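Local coordinates for regulation of enolase protein 1 (Saccharomyces cerevisiae, PDB 3O12) that functions in the galactose metabolic pathway through the GAL83 protein and may control the level of the enolase ENO1, at residues F83-R88 with Y184-M189; I102-D107 with V152-G157; S126-L129 with K133-W136; A139-N144 with I161-D166. One frame throughout, in Å; residues are numbered along the deposited sequence.

Contact 1. Residues F83-R88 with Y184-M189. With SO4 (sulfate ion), chain B.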
loop_
_atom_site.group_PDB
_atom_site.type_symbol
_atom_site.label_atom_id
_atom_site.label_comp_id
_atom_site.label_asym_id
_atom_site.label_seq_id
_atom_site.Cartn_x
_atom_site.Cartn_y
_atom_site.Cartn_z
ATOM N N PHE A 83 -5.533 -10.132 10.622
ATOM C CA PHE A 83 -6.529 -9.617 9.693
ATOM C C PHE A 83 -6.256 -10.041 8.260
ATOM O O PHE A 83 -5.139 -10.426 7.929
ATOM C CB PHE A 83 -6.560 -8.078 9.748
ATOM C CG PHE A 83 -5.335 -7.428 9.161
ATOM C CD1 PHE A 83 -5.265 -7.131 7.811
ATOM C CD2 PHE A 83 -4.237 -7.147 9.962
ATOM C CE1 PHE A 83 -4.126 -6.557 7.269
ATOM C CE2 PHE A 83 -3.097 -6.566 9.436
ATOM C CZ PHE A 83 -3.028 -6.276 8.092
ATOM N N THR A 84 -7.291 -9.948 7.425
ATOM C CA THR A 84 -7.158 -9.942 5.976
ATOM C C THR A 84 -7.838 -8.678 5.452
ATOM O O THR A 84 -8.975 -8.360 5.841
ATOM C CB THR A 84 -7.796 -11.182 5.333
ATOM O OG1 THR A 84 -7.068 -12.350 5.732
ATOM C CG2 THR A 84 -7.765 -11.073 3.820
ATOM N N ALA A 85 -7.137 -7.942 4.602
ATOM C CA ALA A 85 -7.634 -6.706 4.021
ATOM C C ALA A 85 -7.551 -6.792 2.513
ATOM O O ALA A 85 -6.637 -7.425 1.960
ATOM C CB ALA A 85 -6.817 -5.509 4.531
ATOM N N GLN A 86 -8.489 -6.151 1.830
ATOM C CA GLN A 86 -8.496 -6.165 0.375
ATOM C C GLN A 86 -8.954 -4.799 -0.134
ATOM O O GLN A 86 -9.779 -4.136 0.510
ATOM C CB GLN A 86 -9.434 -7.279 -0.083
ATOM C CG GLN A 86 -9.588 -7.493 -1.559
ATOM C CD GLN A 86 -10.420 -8.734 -1.827
ATOM O OE1 GLN A 86 -10.105 -9.822 -1.340
ATOM N NE2 GLN A 86 -11.496 -8.574 -2.588
ATOM N N VAL A 87 -8.433 -4.367 -1.280
ATOM C CA VAL A 87 -8.792 -3.068 -1.850
ATOM C C VAL A 87 -8.555 -3.054 -3.352
ATOM O O VAL A 87 -7.679 -3.768 -3.861
ATOM C CB VAL A 87 -8.005 -1.913 -1.154
ATOM C CG1 VAL A 87 -6.518 -1.929 -1.550
ATOM C CG2 VAL A 87 -8.645 -0.548 -1.406
ATOM N N ARG A 88 -9.349 -2.260 -4.057
ATOM C CA ARG A 88 -9.164 -2.017 -5.481
ATOM C C ARG A 88 -8.449 -0.681 -5.654
ATOM O O ARG A 88 -8.769 0.302 -4.971
ATOM C CB ARG A 88 -10.518 -1.986 -6.184
ATOM C CG ARG A 88 -10.439 -1.924 -7.705
ATOM C CD ARG A 88 -11.833 -1.892 -8.301
ATOM N NE ARG A 88 -11.795 -1.946 -9.759
ATOM C CZ ARG A 88 -12.886 -1.964 -10.517
ATOM N NH1 ARG A 88 -14.086 -1.935 -9.952
ATOM N NH2 ARG A 88 -12.778 -2.019 -11.837
ATOM N N TYR A 184 -2.782 -3.463 14.098
ATOM C CA TYR A 184 -2.108 -2.938 12.923
ATOM C C TYR A 184 -2.933 -1.811 12.332
ATOM O O TYR A 184 -4.113 -1.648 12.665
ATOM C CB TYR A 184 -1.916 -4.026 11.856
ATOM C CG TYR A 184 -1.099 -5.214 12.312
ATOM C CD1 TYR A 184 0.283 -5.214 12.187
ATOM C CD2 TYR A 184 -1.714 -6.336 12.870
ATOM C CE1 TYR A 184 1.043 -6.311 12.603
ATOM C CE2 TYR A 184 -0.962 -7.438 13.289
ATOM C CZ TYR A 184 0.407 -7.411 13.156
ATOM O OH TYR A 184 1.158 -8.497 13.553
ATOM N N LEU A 185 -2.314 -1.032 11.456
ATOM C CA LEU A 185 -3.043 -0.111 10.592
ATOM C C LEU A 185 -2.899 -0.618 9.172
ATOM O O LEU A 185 -1.808 -0.983 8.756
ATOM C CB LEU A 185 -2.473 1.305 10.708
ATOM C CG LEU A 185 -2.632 1.924 12.096
ATOM C CD1 LEU A 185 -1.721 3.120 12.275
ATOM C CD2 LEU A 185 -4.088 2.316 12.300
ATOM N N VAL A 186 -3.985 -0.664 8.422
ATOM C CA VAL A 186 -3.916 -1.131 7.045
ATOM C C VAL A 186 -4.828 -0.286 6.170
ATOM O O VAL A 186 -5.908 0.137 6.595
ATOM C CB VAL A 186 -4.248 -2.658 6.934
ATOM C CG1 VAL A 186 -5.659 -2.974 7.433
ATOM C CG2 VAL A 186 -4.044 -3.170 5.501
ATOM N N GLY A 187 -4.406 -0.019 4.945
ATOM C CA GLY A 187 -5.218 0.809 4.078
ATOM C C GLY A 187 -4.470 1.401 2.898
ATOM O O GLY A 187 -3.273 1.154 2.706
ATOM N N PRO A 188 -5.173 2.173 2.071
ATOM C CA PRO A 188 -4.620 2.841 0.892
ATOM C C PRO A 188 -3.318 3.593 1.156
ATOM O O PRO A 188 -3.150 4.264 2.174
ATOM C CB PRO A 188 -5.736 3.827 0.514
ATOM C CG PRO A 188 -6.953 3.101 0.918
ATOM C CD PRO A 188 -6.594 2.514 2.260
HETATM N N MSE A 189 -2.402 3.493 0.198
HETATM C CA MSE A 189 -1.169 4.247 0.244
HETATM C C MSE A 189 -0.891 4.814 -1.147
HETATM O O MSE A 189 -1.192 4.177 -2.151
HETATM C CB MSE A 189 -0.051 3.297 0.702
HETATM C CG MSE A 189 1.376 3.769 0.567
HETATM SE SE MSE A 189 2.188 3.497 -1.190
HETATM C CE MSE A 189 1.856 1.612 -1.574
HETATM S S SO4 B . -16.240 -1.597 -12.978
HETATM O O1 SO4 B . -15.383 -2.723 -13.339
HETATM O O2 SO4 B . -17.434 -1.620 -13.819
HETATM O O3 SO4 B . -16.632 -1.705 -11.575
HETATM O O4 SO4 B . -15.525 -0.339 -13.186
#

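Contact 2. Residues I102-D107 with V152-G157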
loop_
_atom_site.group_PDB
_atom_site.type_symbol
_atom_site.label_atom_id
_atom_site.label_comp_id
_atom_site.label_asym_id
_atom_site.label_seq_id
_atom_site.Cartn_x
_atom_site.Cartn_y
_atom_site.Cartn_z
ATOM N N ILE A 102 -1.287 -0.522 -1.157
ATOM C CA ILE A 102 -1.718 -0.712 0.220
ATOM C C ILE A 102 -0.514 -0.664 1.148
ATOM O O ILE A 102 0.608 -0.989 0.753
ATOM C CB ILE A 102 -2.452 -2.067 0.352
ATOM C CG1 ILE A 102 -3.396 -2.079 1.567
ATOM C CG2 ILE A 102 -1.460 -3.241 0.371
ATOM C CD1 ILE A 102 -4.336 -3.290 1.599
HETATM N N MSE A 103 -0.740 -0.255 2.385
HETATM C CA MSE A 103 0.272 -0.307 3.438
HETATM C C MSE A 103 -0.287 -1.005 4.674
HETATM O O MSE A 103 -1.475 -0.863 5.004
HETATM C CB MSE A 103 0.772 1.108 3.774
HETATM C CG MSE A 103 1.466 1.258 5.144
HETATM SE SE MSE A 103 2.306 3.020 5.340
HETATM C CE MSE A 103 3.940 2.635 4.362
ATOM N N VAL A 104 0.565 -1.776 5.340
ATOM C CA VAL A 104 0.325 -2.257 6.695
ATOM C C VAL A 104 1.382 -1.585 7.558
ATOM O O VAL A 104 2.568 -1.619 7.222
ATOM C CB VAL A 104 0.491 -3.775 6.798
ATOM C CG1 VAL A 104 0.309 -4.258 8.223
ATOM C CG2 VAL A 104 -0.456 -4.505 5.843
ATOM N N ARG A 105 0.973 -0.972 8.663
ATOM C CA ARG A 105 1.899 -0.204 9.481
ATOM C C ARG A 105 1.693 -0.495 10.957
ATOM O O ARG A 105 0.550 -0.536 11.445
ATOM C CB ARG A 105 1.689 1.292 9.212
ATOM C CG ARG A 105 2.589 2.244 10.000
ATOM C CD ARG A 105 2.333 3.667 9.499
ATOM N NE ARG A 105 3.033 4.708 10.250
ATOM C CZ ARG A 105 4.112 5.352 9.817
ATOM N NH1 ARG A 105 4.649 5.053 8.634
ATOM N NH2 ARG A 105 4.660 6.304 10.559
ATOM N N ILE A 106 2.804 -0.679 11.669
ATOM C CA ILE A 106 2.803 -0.692 13.132
ATOM C C ILE A 106 3.272 0.680 13.617
ATOM O O ILE A 106 2.613 1.322 14.433
ATOM C CB ILE A 106 3.729 -1.793 13.671
ATOM C CG1 ILE A 106 3.228 -3.184 13.258
ATOM C CG2 ILE A 106 3.857 -1.681 15.200
ATOM C CD1 ILE A 106 4.198 -4.313 13.602
ATOM N N ASP A 107 4.423 1.125 13.110
ATOM C CA ASP A 107 4.956 2.451 13.420
ATOM C C ASP A 107 5.931 2.855 12.322
ATOM O O ASP A 107 6.040 2.158 11.312
ATOM C CB ASP A 107 5.626 2.494 14.800
ATOM C CG ASP A 107 6.685 1.418 14.988
ATOM O OD1 ASP A 107 7.429 1.098 14.031
ATOM O OD2 ASP A 107 6.796 0.903 16.121
ATOM N N VAL A 152 -4.056 -8.534 1.519
ATOM C CA VAL A 152 -2.975 -8.736 2.473
ATOM C C VAL A 152 -3.497 -9.400 3.734
ATOM O O VAL A 152 -4.543 -8.993 4.269
ATOM C CB VAL A 152 -2.311 -7.408 2.838
ATOM C CG1 VAL A 152 -1.199 -7.632 3.857
ATOM C CG2 VAL A 152 -1.765 -6.737 1.585
ATOM N N THR A 153 -2.787 -10.416 4.208
ATOM C CA THR A 153 -3.136 -11.123 5.428
ATOM C C THR A 153 -1.957 -11.083 6.383
ATOM O O THR A 153 -0.824 -11.378 5.988
ATOM C CB THR A 153 -3.498 -12.581 5.133
ATOM O OG1 THR A 153 -4.613 -12.612 4.231
ATOM C CG2 THR A 153 -3.860 -13.320 6.408
ATOM N N VAL A 154 -2.205 -10.700 7.627
ATOM C CA VAL A 154 -1.197 -10.785 8.675
ATOM C C VAL A 154 -1.759 -11.611 9.813
ATOM O O VAL A 154 -2.838 -11.311 10.336
ATOM C CB VAL A 154 -0.799 -9.400 9.223
ATOM C CG1 VAL A 154 0.134 -9.566 10.420
ATOM C CG2 VAL A 154 -0.130 -8.567 8.139
ATOM N N GLU A 155 -1.037 -12.653 10.202
ATOM C CA GLU A 155 -1.480 -13.540 11.259
ATOM C C GLU A 155 -0.278 -14.314 11.758
ATOM O O GLU A 155 0.554 -14.774 10.961
ATOM C CB GLU A 155 -2.538 -14.511 10.728
ATOM C CG GLU A 155 -3.134 -15.437 11.775
ATOM C CD GLU A 155 -4.217 -16.344 11.195
ATOM O OE1 GLU A 155 -4.195 -16.595 9.972
ATOM O OE2 GLU A 155 -5.079 -16.807 11.970
ATOM N N LYS A 156 -0.181 -14.445 13.076
ATOM C CA LYS A 156 0.877 -15.226 13.706
ATOM C C LYS A 156 2.266 -14.877 13.174
ATOM O O LYS A 156 3.096 -15.764 12.927
ATOM C CB LYS A 156 0.595 -16.724 13.571
ATOM C CG LYS A 156 -0.668 -17.178 14.299
ATOM C CD LYS A 156 -0.970 -18.646 14.022
ATOM C CE LYS A 156 -1.213 -18.886 12.535
ATOM N NZ LYS A 156 -1.542 -20.309 12.231
ATOM N N GLY A 157 2.523 -13.585 13.012
ATOM C CA GLY A 157 3.858 -13.115 12.667
ATOM C C GLY A 157 4.263 -13.355 11.226
ATOM O O GLY A 157 5.456 -13.347 10.896
#

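Contact 3. Residues S126-L129 with K133-W136. With EDO (1,2-ethanediol), chain F; EDO (1,2-ethanediol), chain I.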
loop_
_atom_site.group_PDB
_atom_site.type_symbol
_atom_site.label_atom_id
_atom_site.label_comp_id
_atom_site.label_asym_id
_atom_site.label_seq_id
_atom_site.Cartn_x
_atom_site.Cartn_y
_atom_site.Cartn_z
ATOM N N SER A 126 5.524 -4.057 -6.970
ATOM C CA SER A 126 6.601 -3.808 -6.032
ATOM C C SER A 126 6.106 -3.966 -4.610
ATOM O O SER A 126 4.945 -3.678 -4.302
ATOM C CB SER A 126 7.106 -2.380 -6.242
ATOM O OG SER A 126 8.062 -2.008 -5.274
ATOM N N SER A 127 6.977 -4.425 -3.729
ATOM C CA SER A 127 6.686 -4.413 -2.306
ATOM C C SER A 127 7.925 -4.056 -1.521
ATOM O O SER A 127 9.042 -4.392 -1.926
ATOM C CB SER A 127 6.096 -5.741 -1.821
ATOM O OG SER A 127 6.984 -6.813 -2.012
ATOM N N VAL A 128 7.727 -3.357 -0.410
ATOM C CA VAL A 128 8.813 -2.990 0.481
ATOM C C VAL A 128 8.416 -3.374 1.891
ATOM O O VAL A 128 7.418 -2.874 2.413
ATOM C CB VAL A 128 9.121 -1.491 0.434
ATOM C CG1 VAL A 128 10.266 -1.145 1.413
ATOM C CG2 VAL A 128 9.493 -1.063 -0.980
ATOM N N LEU A 129 9.171 -4.276 2.501
ATOM C CA LEU A 129 8.965 -4.680 3.878
ATOM C C LEU A 129 10.035 -4.017 4.716
ATOM O O LEU A 129 11.226 -4.214 4.468
ATOM C CB LEU A 129 9.059 -6.203 4.004
ATOM C CG LEU A 129 8.538 -6.824 5.304
ATOM C CD1 LEU A 129 8.339 -8.320 5.125
ATOM C CD2 LEU A 129 9.467 -6.536 6.457
ATOM N N LYS A 133 14.869 -1.536 8.717
ATOM C CA LYS A 133 15.320 -1.096 7.397
ATOM C C LYS A 133 14.459 -1.706 6.291
ATOM O O LYS A 133 13.831 -2.763 6.481
ATOM C CB LYS A 133 16.780 -1.484 7.182
ATOM C CG LYS A 133 17.757 -0.799 8.117
ATOM C CD LYS A 133 19.168 -1.279 7.785
ATOM C CE LYS A 133 20.212 -0.774 8.761
ATOM N NZ LYS A 133 21.530 -1.410 8.467
ATOM N N SER A 134 14.439 -1.043 5.133
ATOM C CA SER A 134 13.604 -1.459 3.990
ATOM C C SER A 134 14.201 -2.572 3.106
ATOM O O SER A 134 15.389 -2.546 2.768
ATOM C CB SER A 134 13.280 -0.251 3.106
ATOM O OG SER A 134 12.546 0.744 3.813
ATOM N N ASP A 135 13.341 -3.522 2.727
ATOM C CA ASP A 135 13.667 -4.634 1.821
ATOM C C ASP A 135 12.680 -4.612 0.660
ATOM O O ASP A 135 11.490 -4.934 0.810
ATOM C CB ASP A 135 13.591 -5.969 2.582
ATOM C CG ASP A 135 13.791 -7.191 1.687
ATOM O OD1 ASP A 135 13.794 -7.083 0.429
ATOM O OD2 ASP A 135 13.940 -8.296 2.265
ATOM N N TRP A 136 13.182 -4.216 -0.498
ATOM C CA TRP A 136 12.387 -3.906 -1.675
ATOM C C TRP A 136 12.518 -5.001 -2.719
ATOM O O TRP A 136 13.624 -5.394 -3.079
ATOM C CB TRP A 136 12.924 -2.583 -2.226
ATOM C CG TRP A 136 12.320 -2.031 -3.479
ATOM C CD1 TRP A 136 11.045 -2.209 -3.950
ATOM C CD2 TRP A 136 12.964 -1.135 -4.387
ATOM N NE1 TRP A 136 10.870 -1.493 -5.116
ATOM C CE2 TRP A 136 12.036 -0.830 -5.406
ATOM C CE3 TRP A 136 14.240 -0.560 -4.436
ATOM C CZ2 TRP A 136 12.349 0.019 -6.466
ATOM C CZ3 TRP A 136 14.550 0.278 -5.491
ATOM C CH2 TRP A 136 13.605 0.562 -6.489
HETATM C C1 EDO F . 4.843 0.047 -3.270
HETATM O O1 EDO F . 4.476 0.267 -4.639
HETATM C C2 EDO F . 6.116 -0.789 -3.178
HETATM O O2 EDO F . 7.198 -0.047 -3.742
HETATM C C1 EDO I . 6.894 -8.333 -6.658
HETATM O O1 EDO I . 7.511 -9.609 -6.463
HETATM C C2 EDO I . 7.260 -7.416 -5.497
HETATM O O2 EDO I . 7.153 -8.138 -4.268
#

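Contact 4. Residues A139-N144 with I161-D166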
loop_
_atom_site.group_PDB
_atom_site.type_symbol
_atom_site.label_atom_id
_atom_site.label_comp_id
_atom_site.label_asym_id
_atom_site.label_seq_id
_atom_site.Cartn_x
_atom_site.Cartn_y
_atom_site.Cartn_z
ATOM N N ALA A 139 9.163 -6.418 -9.816
ATOM C CA ALA A 139 9.148 -7.115 -11.087
ATOM C C ALA A 139 8.161 -6.424 -12.016
ATOM O O ALA A 139 7.227 -5.775 -11.567
ATOM C CB ALA A 139 8.752 -8.566 -10.877
ATOM N N VAL A 140 8.361 -6.554 -13.321
ATOM C CA VAL A 140 7.404 -5.974 -14.260
ATOM C C VAL A 140 6.028 -6.590 -14.033
ATOM O O VAL A 140 5.912 -7.807 -13.902
ATOM C CB VAL A 140 7.842 -6.221 -15.717
ATOM C CG1 VAL A 140 6.834 -5.621 -16.689
ATOM C CG2 VAL A 140 9.224 -5.642 -15.948
ATOM N N TYR A 141 4.989 -5.755 -13.961
ATOM C CA TYR A 141 3.634 -6.252 -13.741
ATOM C C TYR A 141 2.977 -6.675 -15.049
ATOM O O TYR A 141 2.975 -5.921 -16.021
ATOM C CB TYR A 141 2.776 -5.191 -13.047
ATOM C CG TYR A 141 1.372 -5.648 -12.705
ATOM C CD1 TYR A 141 1.153 -6.795 -11.948
ATOM C CD2 TYR A 141 0.263 -4.920 -13.124
ATOM C CE1 TYR A 141 -0.140 -7.210 -11.626
ATOM C CE2 TYR A 141 -1.028 -5.321 -12.804
ATOM C CZ TYR A 141 -1.221 -6.463 -12.050
ATOM O OH TYR A 141 -2.497 -6.874 -11.738
ATOM N N GLY A 142 2.398 -7.872 -15.052
ATOM C CA GLY A 142 1.794 -8.431 -16.249
ATOM C C GLY A 142 0.335 -8.073 -16.478
ATOM O O GLY A 142 -0.222 -8.388 -17.529
ATOM N N GLY A 143 -0.292 -7.421 -15.504
ATOM C CA GLY A 143 -1.697 -7.072 -15.625
ATOM C C GLY A 143 -1.925 -5.632 -16.052
ATOM O O GLY A 143 -1.052 -4.998 -16.645
ATOM N N ASN A 144 -3.109 -5.110 -15.749
ATOM C CA ASN A 144 -3.423 -3.718 -16.040
ATOM C C ASN A 144 -3.029 -2.873 -14.843
ATOM O O ASN A 144 -3.654 -2.952 -13.789
ATOM C CB ASN A 144 -4.914 -3.550 -16.338
ATOM C CG ASN A 144 -5.300 -2.105 -16.619
ATOM O OD1 ASN A 144 -4.442 -1.217 -16.713
ATOM N ND2 ASN A 144 -6.603 -1.859 -16.757
ATOM N N ILE A 161 1.030 -11.226 0.843
ATOM C CA ILE A 161 0.446 -10.296 -0.118
ATOM C C ILE A 161 0.059 -11.041 -1.372
ATOM O O ILE A 161 0.869 -11.804 -1.913
ATOM C CB ILE A 161 1.479 -9.259 -0.587
ATOM C CG1 ILE A 161 2.114 -8.542 0.592
ATOM C CG2 ILE A 161 0.834 -8.262 -1.549
ATOM C CD1 ILE A 161 3.227 -7.613 0.172
ATOM N N GLN A 162 -1.161 -10.814 -1.852
ATOM C CA GLN A 162 -1.621 -11.349 -3.125
ATOM C C GLN A 162 -2.127 -10.204 -3.993
ATOM O O GLN A 162 -2.561 -9.156 -3.483
ATOM C CB GLN A 162 -2.749 -12.355 -2.908
ATOM C CG GLN A 162 -2.347 -13.581 -2.108
ATOM C CD GLN A 162 -3.548 -14.382 -1.655
ATOM O OE1 GLN A 162 -4.095 -15.197 -2.405
ATOM N NE2 GLN A 162 -3.968 -14.155 -0.424
ATOM N N VAL A 163 -2.082 -10.399 -5.308
ATOM C CA VAL A 163 -2.549 -9.394 -6.251
ATOM C C VAL A 163 -3.554 -10.045 -7.191
ATOM O O VAL A 163 -3.522 -11.261 -7.389
ATOM C CB VAL A 163 -1.360 -8.790 -7.043
ATOM C CG1 VAL A 163 -0.695 -9.855 -7.921
ATOM C CG2 VAL A 163 -1.799 -7.619 -7.893
ATOM N N SER A 164 -4.451 -9.251 -7.762
ATOM C CA SER A 164 -5.390 -9.799 -8.737
ATOM C C SER A 164 -5.751 -8.790 -9.816
ATOM O O SER A 164 -5.881 -7.600 -9.544
ATOM C CB SER A 164 -6.658 -10.280 -8.031
ATOM O OG SER A 164 -7.568 -10.847 -8.968
ATOM N N SER A 165 -5.905 -9.271 -11.049
ATOM C CA SER A 165 -6.343 -8.414 -12.142
ATOM C C SER A 165 -7.834 -8.574 -12.416
ATOM O O SER A 165 -8.407 -7.819 -13.202
ATOM C CB SER A 165 -5.562 -8.747 -13.411
ATOM O OG SER A 165 -5.871 -10.060 -13.842
ATOM N N ASP A 166 -8.467 -9.547 -11.765
ATOM C CA ASP A 166 -9.851 -9.888 -12.100
ATOM C C ASP A 166 -10.755 -10.152 -10.895
ATOM O O ASP A 166 -11.957 -10.389 -11.052
ATOM C CB ASP A 166 -9.893 -11.071 -13.080
ATOM C CG ASP A 166 -9.230 -12.325 -12.529
ATOM O OD1 ASP A 166 -9.050 -13.282 -13.316
ATOM O OD2 ASP A 166 -8.891 -12.374 -11.329
#

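Contact 1. Residues F83-R88 with Y184-M189
Phe83 and Tyr184 form an offset edge-to-face aromatic pair, with the edge of Phe83 directed at the Tyr184 face; the ring planes meet at 60° and the centroids lie 5.7 Å apart. Phe83 CE2 comes closest, 3.7 Å from Tyr184 CB. Tyr184 OH turns to Pro179 O, outside the contact.

The remaining packing is aliphatic. Val186 CG1 lies over one face of the Phe83 ring, while Val186 CG2 reaches Phe83 CE1 at 3.8 Å. The same methyl meets Ala85 CB, also at 3.8 Å. Phe83 CG sits between its backbone N and carbonyl carbon (chi1 70°), which sends the ring across to Val186 and Tyr184.

Away from this apolar patch, Arg88 presents its guanidinium edge to a sulfate ion, probably from the crystallisation liquor, NH1 donating to O3 over 3.0 Å in a nearly straight bond (172°) and NH2 to O1 over 3.1 Å. Asp147 and Glu204 give this guanidinium two salt bridges.

With no hydrogen bond joining the segments, strands 83-91 and 185-191, which belong to different sheets, are held together here by buried apolar surface alone.

Contact 2. Residues I102-D107 with V152-G157
The interior of a two-sheet beta-sandwich is where Ile102 and Val104 meet Val152 and Val154. Strands 102-105 and 148-155 belong to opposing sheets: the short segments 102-105 and 152-155 run 13° from parallel with their axes 9.3 Å apart, too far for backbone pairing. Each strand instead bonds within its own sheet, Met103 with Gly187 and Val104 with Leu112 on one side, Val152 with Ala85 on the other. Just past Arg105 the first strand gives way to a classic beta bulge, which Ile106 and Asp107 form opposite His110.

Val152 touches both Ile102 and Val104. It was modelled in two conformers, so which methyl meets which neighbour is not certain; in the one described here CG1, anti to the backbone N (chi1 179°), touches Val104 CG2 at 3.8 Å, and CG2, beside the backbone N, touches Ile102 CG2 at 3.7 Å. Further along, Val104 CG1 approaches Val154 CG2 more loosely, at 4.3 Å. Phe83 borders the same cluster, against both Val104 and Val154.

Every contact across this interface is methyl against methyl, without a hydrogen bond, so cohesion here rests on dispersion and the exclusion of water rather than on any directional bond.

Contact 3. Residues S126-L129 with K133-W136
Trp136 and Val128 are a non-hydrogen-bonded pair of the antiparallel hairpin 122-131/134-140. Starting at CB, the Trp136 side chain passes Val128 CG2 at 4.0 Å. CG, anti to the backbone N (chi1 178°), also lies by Val128 CG2, at 3.9 Å, and the pyrrole edge reaches Ser126. CD1 presses closer, 3.5 Å from Val128 CG2. At the tip of the pyrrole edge, NE1 donates to Ser126 OG over 2.9 Å, with OG only 8° out of the ring plane. The bond is nevertheless bent, 133° at the hydrogen, consistent with a second, weak bond from NE1 to Glu117 OE1. Ser126 OG is also hydrogen-bonded to O2 of a 1,2-ethanediol at 2.6 Å.

The backbones close around the next pair. Leu129 N donates to Asp135 O over 2.9 Å, and Asp135 N to Leu129 O over 2.8 Å, the latter from above the carbonyl plane. Val128 CG1 packs on Ser134 CB at 3.6 Å. Arg174, from strand 172-177 of the other sheet, bonds both Ser127 OG and Asp135 O.

The buried Ser126 hydroxyl thus meets the indole N-H, the diol and, weakly, Glu117 OE1; the in-plane NE1 bond helps orient the indole, and the diol, probably from the crystallisation liquor, may mark a polar spot beside the hairpin.

Contact 4. Residues A139-N144 with I161-D166
Ser164, whose carbonyl O lies 4.1 Å from Tyr141 OH, has a side-chain oxygen gripped by several groups. Ser164 OG accepts from the backbone N of Asp166 over 3.2 Å with an angle of 158° at the hydrogen, the bond that defines an ST turn. Lys167 N and Thr169 O are further partners of the same OG, and Asp166 OD2 bonds the backbone N of both Lys168 and Thr169. These bonds bind the start of the loop following strand 158-164 into a compact turn.

Across from it stands Tyr141, whose phenol end does all the touching. No hydrogen bond joins the two segments; Tyr141 OH lies 4.0 Å from Val163 CG2 and equally far from Ser165 CB. Tyr141 CE1 is 4.1 Å from Val163 CG2, and the ring crosses that side chain obliquely. Val163 CG1 takes the place between backbone N and carbonyl carbon (chi1 65°), which leaves CG2, anti to N, as the methyl that meets the tyrosine.

The chain after Tyr141 folds back over its own ring: Gly143 N sits 3.4 Å above the plane, over the ring centre, and Asn144 C lies at the edge. Leu125, of strand 122-131, touches both Tyr141 and Val163 and so lies between the two sheets.

Tyr141 therefore packs loosely at the edge of a two-sheet antiparallel beta-sandwich, near where strands 134-140 and 158-164 end, consistent with the concanavalin A-like sandwich expected for the DUF1349 family.

The four contacts describe one beta-sandwich. Contacts 1 and 2, with centres 8 Å apart, each join the two sheets and touch through backbone hydrogen bonds: strands 185-191 and 102-105 are neighbours in one sheet, 83-91 and 148-155 in the other. Contact 3 is a hairpin within the first sheet; contact 4 bridges the sheets again at the rim, and both have centres about 17 Å from that of contact 1. Along the chain, contacts 2, 3 and 4 are nested inside the loop closed by contact 1, and contacts 2 and 4 interleave. Contacts 3 and 4 share strand 134-140 and touch through Ser127 and Ile161. Contacts 1 and 2 thus build apolar interior from sequence-distant strands.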